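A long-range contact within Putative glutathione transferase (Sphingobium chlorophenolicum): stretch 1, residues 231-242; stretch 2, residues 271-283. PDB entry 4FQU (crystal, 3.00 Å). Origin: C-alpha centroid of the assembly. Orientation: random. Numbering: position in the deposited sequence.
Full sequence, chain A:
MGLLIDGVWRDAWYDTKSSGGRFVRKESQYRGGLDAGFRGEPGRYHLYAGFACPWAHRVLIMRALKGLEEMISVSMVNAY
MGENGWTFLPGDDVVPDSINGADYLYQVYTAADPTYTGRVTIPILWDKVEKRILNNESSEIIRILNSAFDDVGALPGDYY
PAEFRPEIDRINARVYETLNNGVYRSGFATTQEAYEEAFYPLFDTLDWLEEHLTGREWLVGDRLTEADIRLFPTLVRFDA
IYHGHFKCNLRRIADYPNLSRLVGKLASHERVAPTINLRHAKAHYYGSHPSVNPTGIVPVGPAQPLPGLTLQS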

# COMPACT_ATOMS: atom_id res chain seq x y z
N LEU A 231 -14.62 17.22 1.70
CA LEU A 231 -14.42 15.92 1.09
C LEU A 231 -13.14 15.94 0.24
O LEU A 231 -12.37 14.97 0.24
CB LEU A 231 -15.60 15.55 0.24
CG LEU A 231 -15.33 14.36 -0.66
CD1 LEU A 231 -15.10 13.12 0.11
CD2 LEU A 231 -16.53 14.16 -1.49
N PHE A 232 -12.91 17.04 -0.48
CA PHE A 232 -11.81 17.08 -1.42
C PHE A 232 -10.43 16.80 -0.82
O PHE A 232 -9.63 16.11 -1.42
CB PHE A 232 -11.81 18.36 -2.23
CG PHE A 232 -10.60 18.51 -3.10
CD1 PHE A 232 -10.57 17.94 -4.34
CD2 PHE A 232 -9.49 19.19 -2.66
CE1 PHE A 232 -9.46 18.03 -5.11
CE2 PHE A 232 -8.38 19.30 -3.43
CZ PHE A 232 -8.36 18.72 -4.65
N PRO A 233 -10.15 17.32 0.38
CA PRO A 233 -8.80 17.04 0.88
C PRO A 233 -8.52 15.56 1.05
O PRO A 233 -7.39 15.10 0.86
CB PRO A 233 -8.78 17.76 2.23
CG PRO A 233 -9.62 18.90 2.04
CD PRO A 233 -10.78 18.40 1.13
N THR A 234 -9.54 14.80 1.41
CA THR A 234 -9.32 13.38 1.59
C THR A 234 -9.16 12.71 0.25
O THR A 234 -8.17 12.03 0.02
CB THR A 234 -10.42 12.70 2.40
OG1 THR A 234 -10.39 13.19 3.76
CG2 THR A 234 -10.21 11.17 2.39
N LEU A 235 -10.09 12.93 -0.65
CA LEU A 235 -9.92 12.42 -1.99
C LEU A 235 -8.52 12.70 -2.62
O LEU A 235 -7.88 11.82 -3.20
CB LEU A 235 -11.06 12.94 -2.87
CG LEU A 235 -12.31 12.07 -2.89
CD1 LEU A 235 -12.41 11.33 -1.62
CD2 LEU A 235 -13.54 12.91 -3.15
N VAL A 236 -8.01 13.92 -2.50
CA VAL A 236 -6.87 14.30 -3.31
C VAL A 236 -5.61 13.53 -2.90
O VAL A 236 -4.68 13.36 -3.69
CB VAL A 236 -6.66 15.81 -3.22
CG1 VAL A 236 -5.95 16.13 -1.95
CG2 VAL A 236 -5.89 16.33 -4.43
N ARG A 237 -5.63 13.05 -1.67
CA ARG A 237 -4.53 12.30 -1.10
C ARG A 237 -4.76 10.79 -1.19
O ARG A 237 -3.90 9.95 -0.77
CB ARG A 237 -4.38 12.65 0.38
CG ARG A 237 -3.66 13.87 0.63
CD ARG A 237 -4.12 14.47 1.88
NE ARG A 237 -3.40 15.71 2.10
CZ ARG A 237 -3.83 16.89 1.70
NH1 ARG A 237 -5.00 17.04 1.09
NH2 ARG A 237 -3.08 17.94 1.92
N PHE A 238 -5.91 10.42 -1.72
CA PHE A 238 -6.36 9.04 -1.52
C PHE A 238 -5.55 7.98 -2.22
O PHE A 238 -4.88 7.19 -1.57
CB PHE A 238 -7.77 8.87 -1.95
CG PHE A 238 -8.36 7.67 -1.41
CD1 PHE A 238 -8.24 6.48 -2.08
CD2 PHE A 238 -9.02 7.71 -0.20
CE1 PHE A 238 -8.81 5.34 -1.57
CE2 PHE A 238 -9.59 6.58 0.31
CZ PHE A 238 -9.49 5.39 -0.38
N ASP A 239 -5.63 7.95 -3.55
CA ASP A 239 -4.84 7.04 -4.34
C ASP A 239 -3.34 7.19 -4.15
O ASP A 239 -2.59 6.24 -4.37
CB ASP A 239 -5.13 7.21 -5.83
CG ASP A 239 -6.54 6.84 -6.19
OD1 ASP A 239 -7.29 6.40 -5.30
OD2 ASP A 239 -6.89 6.98 -7.38
N ALA A 240 -2.88 8.36 -3.78
CA ALA A 240 -1.46 8.63 -3.86
C ALA A 240 -0.84 8.41 -2.53
O ALA A 240 0.36 8.34 -2.43
CB ALA A 240 -1.22 10.03 -4.30
N ILE A 241 -1.68 8.33 -1.51
CA ILE A 241 -1.21 8.10 -0.16
C ILE A 241 -2.02 7.08 0.61
O ILE A 241 -1.52 6.00 0.90
CB ILE A 241 -1.21 9.36 0.61
CG1 ILE A 241 -0.14 10.25 0.02
CG2 ILE A 241 -0.96 9.05 2.06
CD1 ILE A 241 -0.09 11.56 0.70
N TYR A 242 -3.27 7.41 0.91
CA TYR A 242 -4.15 6.50 1.66
C TYR A 242 -4.23 5.01 1.17
O TYR A 242 -3.98 4.05 1.91
CB TYR A 242 -5.53 7.14 1.73
CG TYR A 242 -5.51 8.48 2.44
CD1 TYR A 242 -4.60 8.73 3.44
CD2 TYR A 242 -6.42 9.49 2.11
CE1 TYR A 242 -4.58 9.95 4.10
CE2 TYR A 242 -6.42 10.72 2.77
CZ TYR A 242 -5.50 10.95 3.78
OH TYR A 242 -5.47 12.17 4.48
N ARG A 271 -6.34 28.72 -7.99
CA ARG A 271 -6.89 29.02 -6.63
C ARG A 271 -6.92 27.87 -5.69
O ARG A 271 -6.42 28.01 -4.60
CB ARG A 271 -8.32 29.57 -6.62
CG ARG A 271 -8.39 31.09 -6.63
CD ARG A 271 -9.83 31.59 -6.55
NE ARG A 271 -9.95 32.95 -7.03
CZ ARG A 271 -9.26 33.95 -6.53
NH1 ARG A 271 -8.41 33.73 -5.51
NH2 ARG A 271 -9.40 35.18 -7.04
N VAL A 272 -7.54 26.76 -6.08
CA VAL A 272 -7.42 25.54 -5.31
C VAL A 272 -6.12 24.82 -5.70
O VAL A 272 -5.32 24.40 -4.86
CB VAL A 272 -8.61 24.63 -5.52
CG1 VAL A 272 -8.30 23.33 -4.97
CG2 VAL A 272 -9.79 25.15 -4.78
N ALA A 273 -5.86 24.72 -6.99
CA ALA A 273 -4.66 24.02 -7.47
C ALA A 273 -3.36 24.41 -6.69
O ALA A 273 -2.56 23.55 -6.33
CB ALA A 273 -4.50 24.18 -9.04
N PRO A 274 -3.15 25.69 -6.44
CA PRO A 274 -1.92 26.03 -5.74
C PRO A 274 -1.89 25.58 -4.31
O PRO A 274 -0.84 25.69 -3.69
CB PRO A 274 -1.89 27.55 -5.80
CG PRO A 274 -2.66 27.86 -6.98
CD PRO A 274 -3.74 26.87 -7.06
N THR A 275 -3.01 25.10 -3.78
CA THR A 275 -3.01 24.65 -2.40
C THR A 275 -2.66 23.17 -2.28
O THR A 275 -2.59 22.62 -1.18
CB THR A 275 -4.33 24.95 -1.65
OG1 THR A 275 -5.41 24.24 -2.23
CG2 THR A 275 -4.65 26.44 -1.66
N ILE A 276 -2.42 22.53 -3.42
CA ILE A 276 -2.11 21.10 -3.43
C ILE A 276 -0.61 20.88 -3.55
O ILE A 276 0.03 21.54 -4.30
CB ILE A 276 -2.77 20.37 -4.60
CG1 ILE A 276 -4.29 20.57 -4.56
CG2 ILE A 276 -2.39 18.91 -4.56
CD1 ILE A 276 -5.01 20.03 -5.74
N ASN A 277 -0.04 19.96 -2.78
CA ASN A 277 1.35 19.66 -3.02
C ASN A 277 1.56 18.23 -2.61
O ASN A 277 1.89 17.91 -1.48
CB ASN A 277 2.29 20.65 -2.31
CG ASN A 277 3.77 20.34 -2.57
OD1 ASN A 277 4.16 19.18 -2.65
ND2 ASN A 277 4.61 21.39 -2.69
N LEU A 278 1.30 17.35 -3.56
CA LEU A 278 1.29 15.93 -3.29
C LEU A 278 2.68 15.40 -2.99
O LEU A 278 2.82 14.48 -2.22
CB LEU A 278 0.65 15.21 -4.46
CG LEU A 278 -0.67 14.49 -4.22
CD1 LEU A 278 -1.53 15.23 -3.28
CD2 LEU A 278 -1.40 14.20 -5.53
N ARG A 279 3.73 15.97 -3.57
CA ARG A 279 5.08 15.54 -3.24
C ARG A 279 5.22 15.65 -1.73
O ARG A 279 5.57 14.69 -1.05
CB ARG A 279 6.12 16.43 -3.92
CG ARG A 279 7.49 15.87 -3.92
CD ARG A 279 8.54 16.73 -4.65
NE ARG A 279 8.13 17.15 -5.99
CZ ARG A 279 8.77 18.04 -6.75
NH1 ARG A 279 9.88 18.62 -6.33
NH2 ARG A 279 8.28 18.35 -7.94
N HIS A 280 4.91 16.82 -1.21
CA HIS A 280 5.01 17.08 0.21
C HIS A 280 4.16 16.15 1.05
O HIS A 280 4.65 15.54 1.97
CB HIS A 280 4.57 18.50 0.46
CG HIS A 280 4.87 19.02 1.83
ND1 HIS A 280 5.93 19.88 2.09
CD2 HIS A 280 4.21 18.85 3.01
CE1 HIS A 280 5.91 20.20 3.38
NE2 HIS A 280 4.88 19.59 3.95
N ALA A 281 2.88 16.03 0.75
CA ALA A 281 2.06 15.10 1.53
C ALA A 281 2.65 13.68 1.52
O ALA A 281 2.94 13.09 2.57
CB ALA A 281 0.64 15.08 1.04
N LYS A 282 2.84 13.15 0.32
CA LYS A 282 3.47 11.84 0.14
C LYS A 282 4.67 11.72 1.11
O LYS A 282 4.74 10.80 1.92
CB LYS A 282 3.90 11.66 -1.32
CG LYS A 282 3.25 10.59 -2.18
CD LYS A 282 4.30 10.00 -3.15
CE LYS A 282 3.72 9.18 -4.28
NZ LYS A 282 2.87 9.90 -5.33
N ALA A 283 5.59 12.69 1.08
CA ALA A 283 6.73 12.67 1.99
C ALA A 283 6.39 12.73 3.48
O ALA A 283 6.99 12.05 4.29
CB ALA A 283 7.59 13.74 1.67
O HOH W 1 -2.71 20.84 1.55

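No direct hydrogen bond joins these two stretches; they are held by apolar packing, supplemented by one water bridge, and together bury 428 Å². Stretch 1 is a kinked helix. Stretch 2 runs through a short 3-10 segment (273-275) and then, from Leu278, a second helix, whose axis comes within 9.7 Å of the first at an angle of 55°.

The contact begins at Phe232, whose CA-to-CB bond points toward stretch 2. Its t rotamer (chi1 174°) carries the ring out to Ile276, where CZ lies 3.8 Å from CD1, which sits at the ring edge; CE2 also lies 4.3 Å from Val272 CG1. A long side chain suits this place because the backbones are still far apart, the CA atoms of Phe232 and Val272 being separated by 10.3 Å. One turn on, the compact Val236 meets the same methyl, its CG2 4.0 Å from Ile276 CD1, while its carbonyl O lies 3.7 Å from Leu278 CD1.

Arg237 is buried, yet its charged end is well supplied with partners. NH1 donates to Pro233 O (3.1 Å) within its own helix, and NH2 donates to a water (2.9 Å) that in turn donates to Thr275 O, 3.3 Å from the water oxygen. Arg237 NE, hydrogen-bonded elsewhere in the structure, passes 4.2 Å from Ala281 CB.

Ala240 points toward stretch 2, and its methyl CB lies 4.4 Å from Leu278 CD2, a loose apolar contact. Ala240 O is 3.7 Å from Lys282 CG, an aliphatic part of the lysine chain. Here the backbones draw together: the CA atoms of Ile241 and Lys282 are 6.0 Å apart. Ile241 leaves its backbone sideways, but its extended end reaches the second helix, placing CD1 3.6 Å from Ala281 CB and 3.4 Å from Lys282 N. The small Ala281 side chain accommodates this close approach.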